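Local coordinates for protein L-threonine-O-3-phosphate decarboxylase (Porphyromonas gingivalis, PDB 3FKD) that probably binds pyridoxal 5'-phosphate and is thought to decarboxylate L-threonine O-3-phosphate, as a member of the class I and II aminotransferase family, at residues Phe80-Gln85 with Ala221-Trp226; Ala100-Ala105 with Val164-Tyr169; Val270-His273 with Phe279-Leu282; Ala290-Tyr295 with Met302-Ala307. All blocks are in the same frame, centred on the assembly; numbering follows the deposited sequence.

How the contacts relate
The chain enters contact 1 through helix 75-86 and closes it only at the loop 221-226, after helix 213-220. Contact 2 lies wholly within that span, running from helix 100-108 to strand 162-166 of the seven-stranded sheet. The two touch, since Tyr81 reaches Glu101 and Phe80 lies against Asp166. Further on come two short loops in series: contact 3, the hairpin of strands 270-272 and 279-284, and contact 4, where helix 289-298 turns back onto strand 302-306. These two share the smaller sheet and meet at Leu281 and Ala307. No pair crosses. Tyr169 of contact 2 packs on Phe279 of contact 3, linking the two sheet regions.

Contact 1: residues Phe80-Gln85 with Ala221-Trp226; sequences FYQIAQ and AFSTPW
Gln85 lays its side chain across the ring of Phe222, with CG above one face, 4.2 Å from the ring centroid and nearly along the normal, a CH-pi contact displaced toward the rim. CG sits opposite the backbone N (chi1 -160°) and the chain is extended beyond it, which carries the amide away from helix 75-86 and past the rim of the ring on the CD1 side. The amide plane is turned 38° from the ring, so the two flat groups are tilted rather than stacked. NE2 lies outside that rim, beyond CD1 and above the plane, 3.1 Å from Phe222 CD1, while OE1 is 3.6 Å from Phe222 CB. The amide nitrogen has its main polar partner elsewhere: it hydrogen-bonds Tyr109 OH of the second subunit, and Gln85 also packs on Gln85 of that subunit.

One turn earlier, Gln82 reaches the hydroxyl of Ser223, just past the phenylalanine. NE2 makes a weak hydrogen bond of 3.4 Å to Ser223 OG, at an N-H...O angle of 146°, and passes 3.7 Å from Phe222 C. The same NE2 is weakly bonded to Val219 O, in the last turn of helix 213-220.

The two glutamines therefore do different work. One sets its CG on an aromatic face while its amide, beyond the rim, joins the dimer interface; the other makes long, weak bonds, so this surface contact rests chiefly on packing around Phe222.

Contact 2: residues Ala100-Ala105 with Val164-Tyr169; sequences AEYEDA and VLDQSY
Helix 100-105 and strand 164-166 stay well apart, their nearest CA atoms, those of Tyr102 and Asp166, being 9.4 Å from each other, and the two side chains span the gap. Tyr102 extends its ring toward the strand, and its OH donates to Asp166 OD2 over a short 2.5 Å. The acceptor oxygen lies at the ring edge, in the ring plane, yet the carboxylate itself is turned 77° from the aromatic. OD2 accepts the hydrogen bond on its anti lone pair, the one facing away from OD1.

OD1 is held from within its own segment. Ser168 OG donates to it at 2.6 Å on the syn side, and Ser168 N adds a second bond of 3.0 Å from above the carboxylate plane, 38° out of it. The backbone bond closes an Asx turn. With CG opposite the backbone N (chi1 -165°), Asp166 can face the helix while its other oxygen closes this turn. Three bonds on two oxygens fix the rotation of the carboxylate in a buried setting. Phe80 meets the Tyr102 ring edge-to-face, and Trp134 and Cys136 of strand 132-136 also line it.

An aspartate on a central strand, followed three residues on by a tyrosine, recurs in aminotransferases of fold type I, where the aspartate pairs with the pyridine nitrogen of pyridoxal phosphate. Asp166 and Tyr169 are consistent with such a site, and Tyr102, bonded to Asp166, would then lie in its second shell.

Contact 3: residues Val270-His273 with Phe279-Leu282; sequences VEVH and FFLL
His273 N donates to Leu281 O over 2.9 Å, a backbone hydrogen bond between the two arms of the hairpin, though it is bent, with an N-H...O angle of 133°. Beside it Val272 and Leu282 form an antiparallel non-hydrogen-bonded pair, their CA atoms 4.2 Å apart. Leu282 CA also makes a CA-H...O contact with Glu271 O at 3.4 Å; beyond the pair, the backbone of Glu271 is bonded to that of Arg283.

Val272 fills the space between two neighbours on its side of the sheet. Its CG2 presses on Leu282 CB at 3.5 Å, while CG1 approaches Phe280 CD1 at 3.9 Å, obliquely to the ring. This split follows from the branching: CG1 stands opposite the backbone N (chi1 161°), and CG2 is tucked beside that N. The Phe280 ring, for its part, is held between its own backbone N and carbonyl carbon, which brings the CD1-CE1 side of the ring to the valine. Val270 continues the apolar row, CB lying 4.4 Å from Leu282 CD2. Away from this cluster, His273 CB rests 4.1 Å from Leu281 CB.

The short strand segments are antiparallel with a twist, at 144°. Strand 270-272 is the outermost of this five-stranded sheet on its side, and strand 279-284 joins it to strand 317-321 through Phe280 and Leu282. Helix 250-266 lies under the Val272 and Phe280 face, Ile261 and Leu264 touching both, while its Asn265 OD1 accepts from Val272 N.

Contact 4: residues Ala290-Tyr295 with Met302-Ala307; sequences AELKKY and MLIRDA
The apolar part of the contact centres on Ile304 and Lys293. Ile304 lays CG1 and CD1 against the helix backbone side of the lysine, CG1 reaching CB of Lys293 at 3.5 Å and CD1 its CA at the same distance; a chi1 of 71° swings CG1 into the position that faces the helix. The same CD1 meets Leu292 CG at 3.9 Å, the two chains crossing at about a right angle. Lys293, extended throughout, runs across the strand, with CE 3.9 Å from Leu303 CD1 and the two side chains pointing the same way. Its methylenes pass close to Ile304 O, and CD approaches Asp306 CB.

Helix 289-298 is the connection of a beta-alpha-beta crossover, leading from strand 279-284 to strand 302-306, which run parallel with strand 317-321 between them. Leu292 also packs on Leu335 and Phe338 of helix 325-339, so the two helices share this side of the sheet.

Polar contacts are loose. Asp306 OD2 comes 3.2 Å from Ala290 N, but the angle is poor and no hydrogen bond forms; a carboxylate near the first turn of the helix may still be favoured electrostatically. Its OD1 accepts from Ser308 N. Lys293 NZ stays clear of the carboxylate, 6.2 Å from Asp306 OD2, and instead donates weakly to a water that also accepts, again weakly, from Asp306 N.

Contact 1: residues Phe80-Gln85 with Ala221-Trp226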
# COMPACT_ATOMS: atom_id res chain seq x y z
N PHE A 80 -10.96 2.16 2.17
CA PHE A 80 -11.86 2.84 3.11
C PHE A 80 -11.40 4.27 3.31
O PHE A 80 -12.20 5.20 3.34
CB PHE A 80 -11.92 2.12 4.46
CG PHE A 80 -12.49 0.76 4.38
CD1 PHE A 80 -13.68 0.54 3.70
CD2 PHE A 80 -11.85 -0.30 4.97
CE1 PHE A 80 -14.19 -0.71 3.61
CE2 PHE A 80 -12.36 -1.56 4.90
CZ PHE A 80 -13.53 -1.76 4.22
N TYR A 81 -10.09 4.40 3.44
CA TYR A 81 -9.38 5.65 3.52
C TYR A 81 -9.46 6.47 2.21
O TYR A 81 -9.66 7.70 2.24
CB TYR A 81 -7.95 5.32 3.85
CG TYR A 81 -7.74 5.03 5.31
CD1 TYR A 81 -7.48 6.07 6.22
CD2 TYR A 81 -7.83 3.75 5.80
CE1 TYR A 81 -7.30 5.82 7.56
CE2 TYR A 81 -7.62 3.49 7.14
CZ TYR A 81 -7.35 4.54 8.01
OH TYR A 81 -7.16 4.27 9.34
N GLN A 82 -9.28 5.82 1.06
CA GLN A 82 -9.39 6.59 -0.16
C GLN A 82 -10.80 7.15 -0.37
O GLN A 82 -10.97 8.20 -0.99
CB GLN A 82 -8.93 5.79 -1.38
CG GLN A 82 -8.12 6.64 -2.37
CD GLN A 82 -8.04 6.03 -3.76
OE1 GLN A 82 -7.57 4.91 -3.94
NE2 GLN A 82 -8.50 6.78 -4.75
N ILE A 83 -11.81 6.42 0.12
CA ILE A 83 -13.22 6.84 0.00
C ILE A 83 -13.52 8.01 0.96
O ILE A 83 -14.08 9.03 0.55
CB ILE A 83 -14.18 5.66 0.32
CG1 ILE A 83 -14.13 4.57 -0.77
CG2 ILE A 83 -15.61 6.14 0.55
CD1 ILE A 83 -15.09 3.41 -0.48
N ALA A 84 -13.14 7.85 2.22
CA ALA A 84 -13.15 8.91 3.23
C ALA A 84 -12.50 10.17 2.69
O ALA A 84 -13.10 11.23 2.77
CB ALA A 84 -12.43 8.47 4.47
N GLN A 85 -11.29 10.02 2.14
CA GLN A 85 -10.54 11.14 1.53
C GLN A 85 -11.33 11.90 0.48
O GLN A 85 -11.50 13.15 0.58
CB GLN A 85 -9.18 10.69 0.97
CG GLN A 85 -8.19 11.82 0.79
CD GLN A 85 -6.87 11.40 0.12
OE1 GLN A 85 -6.69 10.24 -0.25
NE2 GLN A 85 -5.97 12.35 -0.06
N ALA A 221 -9.59 10.63 -8.13
CA ALA A 221 -8.85 11.87 -8.10
C ALA A 221 -7.72 11.84 -7.06
O ALA A 221 -6.79 12.66 -7.10
CB ALA A 221 -9.79 13.02 -7.88
N PHE A 222 -7.76 10.87 -6.17
CA PHE A 222 -6.68 10.67 -5.20
C PHE A 222 -5.91 9.35 -5.35
O PHE A 222 -5.27 8.93 -4.38
CB PHE A 222 -7.23 10.75 -3.78
CG PHE A 222 -7.86 12.06 -3.47
CD1 PHE A 222 -7.11 13.08 -2.90
CD2 PHE A 222 -9.21 12.29 -3.76
CE1 PHE A 222 -7.69 14.31 -2.59
CE2 PHE A 222 -9.81 13.52 -3.47
CZ PHE A 222 -9.04 14.53 -2.88
N SER A 223 -5.97 8.71 -6.53
CA SER A 223 -5.22 7.48 -6.79
C SER A 223 -3.77 7.81 -7.05
O SER A 223 -3.45 8.78 -7.74
CB SER A 223 -5.78 6.68 -8.00
OG SER A 223 -7.13 6.26 -7.82
N THR A 224 -2.89 6.97 -6.52
CA THR A 224 -1.45 7.11 -6.67
C THR A 224 -0.94 5.93 -7.45
O THR A 224 -1.38 4.83 -7.21
CB THR A 224 -0.77 7.25 -5.28
OG1 THR A 224 -0.63 5.98 -4.64
CG2 THR A 224 -1.60 8.16 -4.35
N PRO A 225 -0.01 6.14 -8.41
CA PRO A 225 0.40 5.00 -9.25
C PRO A 225 1.29 4.00 -8.53
O PRO A 225 1.99 4.38 -7.59
CB PRO A 225 1.20 5.65 -10.41
CG PRO A 225 1.60 7.02 -9.91
CD PRO A 225 0.82 7.35 -8.63
N TRP A 226 1.29 2.76 -9.03
CA TRP A 226 1.99 1.65 -8.40
C TRP A 226 1.63 1.50 -6.90
O TRP A 226 2.46 1.13 -6.06
CB TRP A 226 3.51 1.73 -8.60
CG TRP A 226 3.99 2.25 -9.92
CD1 TRP A 226 3.98 1.60 -11.13
CD2 TRP A 226 4.62 3.52 -10.15
NE1 TRP A 226 4.54 2.40 -12.11
CE2 TRP A 226 4.92 3.59 -11.54
CE3 TRP A 226 4.92 4.62 -9.33
CZ2 TRP A 226 5.53 4.71 -12.11
CZ3 TRP A 226 5.50 5.72 -9.88
CH2 TRP A 226 5.82 5.76 -11.28

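Contact 2: residues Ala100-Ala105 with Val164-Tyr169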
# COMPACT_ATOMS: atom_id res chain seq x y z
N ALA A 100 -12.68 -1.14 13.03
CA ALA A 100 -12.35 0.19 13.58
C ALA A 100 -11.89 1.15 12.49
O ALA A 100 -11.81 2.39 12.65
CB ALA A 100 -11.26 0.07 14.67
N GLU A 101 -11.59 0.54 11.34
CA GLU A 101 -11.07 1.27 10.22
C GLU A 101 -12.08 2.14 9.47
O GLU A 101 -11.67 3.09 8.81
CB GLU A 101 -10.31 0.32 9.30
CG GLU A 101 -9.17 -0.42 10.04
CD GLU A 101 -8.09 0.52 10.52
OE1 GLU A 101 -7.88 1.58 9.88
OE2 GLU A 101 -7.45 0.20 11.55
N TYR A 102 -13.37 1.84 9.55
CA TYR A 102 -14.34 2.78 8.99
C TYR A 102 -14.24 4.08 9.79
O TYR A 102 -14.14 5.17 9.21
CB TYR A 102 -15.78 2.28 9.00
CG TYR A 102 -15.96 0.83 8.63
CD1 TYR A 102 -15.14 0.21 7.66
CD2 TYR A 102 -16.97 0.06 9.25
CE1 TYR A 102 -15.32 -1.14 7.33
CE2 TYR A 102 -17.15 -1.27 8.93
CZ TYR A 102 -16.32 -1.88 7.98
OH TYR A 102 -16.51 -3.22 7.67
N GLU A 103 -14.21 3.94 11.11
CA GLU A 103 -14.12 5.09 11.98
C GLU A 103 -12.83 5.89 11.72
O GLU A 103 -12.88 7.09 11.49
CB GLU A 103 -14.20 4.70 13.44
CG GLU A 103 -14.76 5.79 14.32
CD GLU A 103 -14.53 5.55 15.82
OE1 GLU A 103 -14.89 4.47 16.34
OE2 GLU A 103 -13.99 6.48 16.49
N ASP A 104 -11.69 5.20 11.76
CA ASP A 104 -10.40 5.86 11.64
C ASP A 104 -10.33 6.62 10.35
O ASP A 104 -9.84 7.73 10.34
CB ASP A 104 -9.24 4.86 11.72
CG ASP A 104 -9.20 4.11 13.03
OD1 ASP A 104 -9.66 4.68 14.07
OD2 ASP A 104 -8.72 2.95 13.04
N ALA A 105 -10.85 6.03 9.28
CA ALA A 105 -10.88 6.72 7.99
C ALA A 105 -11.67 8.02 8.04
O ALA A 105 -11.19 9.07 7.61
CB ALA A 105 -11.43 5.82 6.88
N VAL A 164 -21.76 2.49 1.98
CA VAL A 164 -20.52 1.80 1.73
C VAL A 164 -20.56 0.42 2.39
O VAL A 164 -20.62 0.27 3.63
CB VAL A 164 -19.27 2.61 2.11
CG1 VAL A 164 -18.01 1.87 1.66
CG2 VAL A 164 -19.32 4.04 1.49
N LEU A 165 -20.54 -0.59 1.53
CA LEU A 165 -20.75 -1.97 1.96
C LEU A 165 -19.44 -2.77 1.89
O LEU A 165 -19.05 -3.20 0.83
CB LEU A 165 -21.83 -2.61 1.08
CG LEU A 165 -22.82 -3.58 1.70
CD1 LEU A 165 -23.76 -4.15 0.63
CD2 LEU A 165 -22.09 -4.69 2.45
N ASP A 166 -18.78 -2.91 3.03
CA ASP A 166 -17.68 -3.86 3.22
C ASP A 166 -18.18 -5.25 2.90
O ASP A 166 -19.02 -5.81 3.61
CB ASP A 166 -17.15 -3.81 4.66
CG ASP A 166 -15.78 -4.51 4.82
OD1 ASP A 166 -15.37 -5.24 3.88
OD2 ASP A 166 -15.11 -4.32 5.87
N GLN A 167 -17.67 -5.79 1.79
CA GLN A 167 -18.01 -7.13 1.33
C GLN A 167 -16.92 -8.17 1.63
O GLN A 167 -16.87 -9.22 0.98
CB GLN A 167 -18.22 -7.09 -0.18
CG GLN A 167 -19.29 -6.14 -0.59
CD GLN A 167 -20.67 -6.73 -0.42
OE1 GLN A 167 -21.18 -6.81 0.69
NE2 GLN A 167 -21.27 -7.16 -1.52
N SER A 168 -16.06 -7.87 2.59
CA SER A 168 -14.93 -8.72 2.88
C SER A 168 -15.33 -10.14 3.16
O SER A 168 -14.57 -11.06 2.92
CB SER A 168 -14.13 -8.21 4.08
OG SER A 168 -13.42 -7.03 3.78
N TYR A 169 -16.53 -10.31 3.73
CA TYR A 169 -17.02 -11.58 4.26
C TYR A 169 -18.22 -12.08 3.49
O TYR A 169 -18.93 -12.97 3.96
CB TYR A 169 -17.41 -11.43 5.74
CG TYR A 169 -16.32 -10.86 6.61
CD1 TYR A 169 -15.25 -11.64 7.03
CD2 TYR A 169 -16.38 -9.53 7.01
CE1 TYR A 169 -14.25 -11.10 7.83
CE2 TYR A 169 -15.39 -8.98 7.80
CZ TYR A 169 -14.32 -9.76 8.21
OH TYR A 169 -13.35 -9.18 9.00

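Contact 3: residues Val270-His273 with Phe279-Leu282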
# COMPACT_ATOMS: atom_id res chain seq x y z
N VAL A 270 -20.22 -18.10 30.75
CA VAL A 270 -20.05 -17.50 29.44
C VAL A 270 -21.29 -17.56 28.57
O VAL A 270 -22.00 -18.56 28.53
CB VAL A 270 -18.86 -18.08 28.64
CG1 VAL A 270 -17.63 -18.10 29.48
CG2 VAL A 270 -19.17 -19.47 28.07
N GLU A 271 -21.50 -16.48 27.84
CA GLU A 271 -22.63 -16.31 26.96
C GLU A 271 -22.14 -16.01 25.52
O GLU A 271 -21.31 -15.12 25.32
CB GLU A 271 -23.45 -15.14 27.52
CG GLU A 271 -24.38 -14.47 26.52
CD GLU A 271 -25.30 -13.44 27.18
OE1 GLU A 271 -24.80 -12.39 27.67
OE2 GLU A 271 -26.53 -13.69 27.19
N VAL A 272 -22.62 -16.75 24.53
CA VAL A 272 -22.24 -16.45 23.15
C VAL A 272 -23.29 -15.65 22.39
O VAL A 272 -24.41 -16.14 22.17
CB VAL A 272 -21.84 -17.72 22.35
CG1 VAL A 272 -21.90 -17.46 20.87
CG2 VAL A 272 -20.44 -18.16 22.72
N HIS A 273 -22.93 -14.44 21.98
CA HIS A 273 -23.84 -13.60 21.18
C HIS A 273 -24.20 -14.29 19.85
O HIS A 273 -23.30 -14.71 19.11
CB HIS A 273 -23.22 -12.23 20.93
CG HIS A 273 -24.17 -11.25 20.30
ND1 HIS A 273 -24.61 -11.38 19.00
CD2 HIS A 273 -24.77 -10.14 20.80
CE1 HIS A 273 -25.45 -10.38 18.72
NE2 HIS A 273 -25.56 -9.62 19.80
N PHE A 279 -17.43 -16.52 12.61
CA PHE A 279 -16.86 -15.98 13.84
C PHE A 279 -17.99 -15.31 14.64
O PHE A 279 -19.06 -15.05 14.10
CB PHE A 279 -15.75 -14.97 13.52
CG PHE A 279 -16.18 -13.89 12.58
CD1 PHE A 279 -16.82 -12.77 13.05
CD2 PHE A 279 -15.96 -14.02 11.21
CE1 PHE A 279 -17.24 -11.80 12.18
CE2 PHE A 279 -16.36 -13.04 10.33
CZ PHE A 279 -16.99 -11.93 10.80
N PHE A 280 -17.73 -15.01 15.91
CA PHE A 280 -18.79 -14.57 16.84
C PHE A 280 -18.20 -13.92 18.10
O PHE A 280 -17.06 -14.16 18.46
CB PHE A 280 -19.72 -15.78 17.24
CG PHE A 280 -18.95 -16.96 17.74
CD1 PHE A 280 -18.52 -17.02 19.06
CD2 PHE A 280 -18.57 -17.98 16.88
CE1 PHE A 280 -17.78 -18.07 19.52
CE2 PHE A 280 -17.81 -19.03 17.33
CZ PHE A 280 -17.43 -19.09 18.67
N LEU A 281 -19.00 -13.12 18.79
CA LEU A 281 -18.64 -12.60 20.10
C LEU A 281 -19.03 -13.60 21.26
O LEU A 281 -20.11 -14.19 21.27
CB LEU A 281 -19.33 -11.23 20.27
CG LEU A 281 -18.69 -9.86 20.07
CD1 LEU A 281 -17.34 -9.80 19.39
CD2 LEU A 281 -19.66 -8.94 19.36
N LEU A 282 -18.12 -13.82 22.21
CA LEU A 282 -18.58 -14.34 23.48
C LEU A 282 -18.31 -13.39 24.67
O LEU A 282 -17.30 -12.66 24.72
CB LEU A 282 -18.10 -15.78 23.72
CG LEU A 282 -16.81 -16.19 24.42
CD1 LEU A 282 -16.53 -15.42 25.74
CD2 LEU A 282 -16.92 -17.70 24.69

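Contact 4: residues Ala290-Tyr295 with Met302-Ala307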
# COMPACT_ATOMS: atom_id res chain seq x y z
N ALA A 290 -8.84 -9.45 28.45
CA ALA A 290 -7.40 -9.44 28.71
C ALA A 290 -7.00 -10.67 29.54
O ALA A 290 -6.10 -11.42 29.14
CB ALA A 290 -6.96 -8.16 29.40
N GLU A 291 -7.67 -10.87 30.67
CA GLU A 291 -7.40 -12.06 31.49
C GLU A 291 -7.49 -13.37 30.71
O GLU A 291 -6.58 -14.17 30.73
CB GLU A 291 -8.33 -12.13 32.69
CG GLU A 291 -7.95 -11.24 33.85
CD GLU A 291 -9.06 -11.20 34.93
OE1 GLU A 291 -9.86 -12.18 35.01
OE2 GLU A 291 -9.14 -10.20 35.69
N LEU A 292 -8.61 -13.58 30.03
CA LEU A 292 -8.83 -14.81 29.27
C LEU A 292 -7.76 -15.06 28.21
O LEU A 292 -7.30 -16.19 28.06
CB LEU A 292 -10.22 -14.83 28.62
CG LEU A 292 -10.65 -16.15 27.96
CD1 LEU A 292 -10.53 -17.37 28.90
CD2 LEU A 292 -12.07 -16.05 27.44
N LYS A 293 -7.36 -14.00 27.50
CA LYS A 293 -6.49 -14.10 26.33
C LYS A 293 -5.04 -14.47 26.70
O LYS A 293 -4.34 -15.16 25.94
CB LYS A 293 -6.50 -12.77 25.54
CG LYS A 293 -5.40 -12.65 24.50
CD LYS A 293 -5.32 -11.25 23.87
CE LYS A 293 -4.27 -11.18 22.71
NZ LYS A 293 -3.81 -9.79 22.50
N LYS A 294 -4.60 -13.97 27.84
CA LYS A 294 -3.27 -14.26 28.36
C LYS A 294 -3.12 -15.73 28.82
O LYS A 294 -2.08 -16.36 28.64
CB LYS A 294 -3.00 -13.31 29.52
CG LYS A 294 -1.70 -13.53 30.19
CD LYS A 294 -1.81 -13.30 31.70
CE LYS A 294 -0.46 -12.98 32.31
NZ LYS A 294 -0.13 -11.56 32.03
N TYR A 295 -4.19 -16.26 29.42
CA TYR A 295 -4.25 -17.64 29.91
C TYR A 295 -4.25 -18.67 28.75
O TYR A 295 -3.36 -19.50 28.64
CB TYR A 295 -5.54 -17.76 30.71
CG TYR A 295 -5.87 -19.13 31.22
CD1 TYR A 295 -5.39 -19.57 32.46
CD2 TYR A 295 -6.70 -19.99 30.50
CE1 TYR A 295 -5.70 -20.82 32.96
CE2 TYR A 295 -7.01 -21.25 30.98
CZ TYR A 295 -6.50 -21.66 32.22
OH TYR A 295 -6.78 -22.90 32.74
N MSE A 302 -3.26 -21.02 22.67
CA MSE A 302 -4.34 -20.63 21.80
C MSE A 302 -4.50 -19.12 21.79
O MSE A 302 -4.59 -18.49 22.85
CB MSE A 302 -5.64 -21.26 22.27
CG MSE A 302 -5.77 -22.69 21.84
SE MSE A 302 -7.23 -23.63 22.75
CE MSE A 302 -6.19 -24.87 23.87
N LEU A 303 -4.57 -18.55 20.60
CA LEU A 303 -4.80 -17.12 20.51
C LEU A 303 -6.26 -16.75 20.29
O LEU A 303 -6.95 -17.34 19.49
CB LEU A 303 -3.87 -16.44 19.47
CG LEU A 303 -3.85 -14.90 19.58
CD1 LEU A 303 -3.21 -14.46 20.88
CD2 LEU A 303 -3.11 -14.24 18.42
N ILE A 304 -6.72 -15.73 21.02
CA ILE A 304 -8.07 -15.22 20.89
C ILE A 304 -7.99 -13.71 20.68
O ILE A 304 -7.00 -13.10 21.05
CB ILE A 304 -8.93 -15.52 22.14
CG1 ILE A 304 -8.48 -14.68 23.33
CG2 ILE A 304 -8.77 -16.94 22.51
CD1 ILE A 304 -9.32 -14.84 24.50
N ARG A 305 -9.04 -13.11 20.11
CA ARG A 305 -9.15 -11.66 20.01
C ARG A 305 -9.87 -10.98 21.20
O ARG A 305 -11.09 -11.04 21.34
CB ARG A 305 -9.84 -11.30 18.68
CG ARG A 305 -10.17 -9.84 18.49
CD ARG A 305 -8.95 -8.96 18.20
NE ARG A 305 -9.26 -7.89 17.23
CZ ARG A 305 -9.62 -6.66 17.59
NH1 ARG A 305 -9.71 -6.35 18.88
NH2 ARG A 305 -9.90 -5.75 16.68
N ASP A 306 -9.10 -10.31 22.05
CA ASP A 306 -9.69 -9.36 22.97
C ASP A 306 -10.51 -8.32 22.19
O ASP A 306 -9.95 -7.49 21.43
CB ASP A 306 -8.60 -8.67 23.80
CG ASP A 306 -9.15 -7.75 24.88
OD1 ASP A 306 -10.26 -7.16 24.72
OD2 ASP A 306 -8.46 -7.62 25.91
N ALA A 307 -11.82 -8.37 22.34
CA ALA A 307 -12.71 -7.46 21.64
C ALA A 307 -12.98 -6.11 22.39
O ALA A 307 -13.78 -5.29 21.93
CB ALA A 307 -14.02 -8.16 21.32
O HOH W 1 -6.53 -8.96 20.93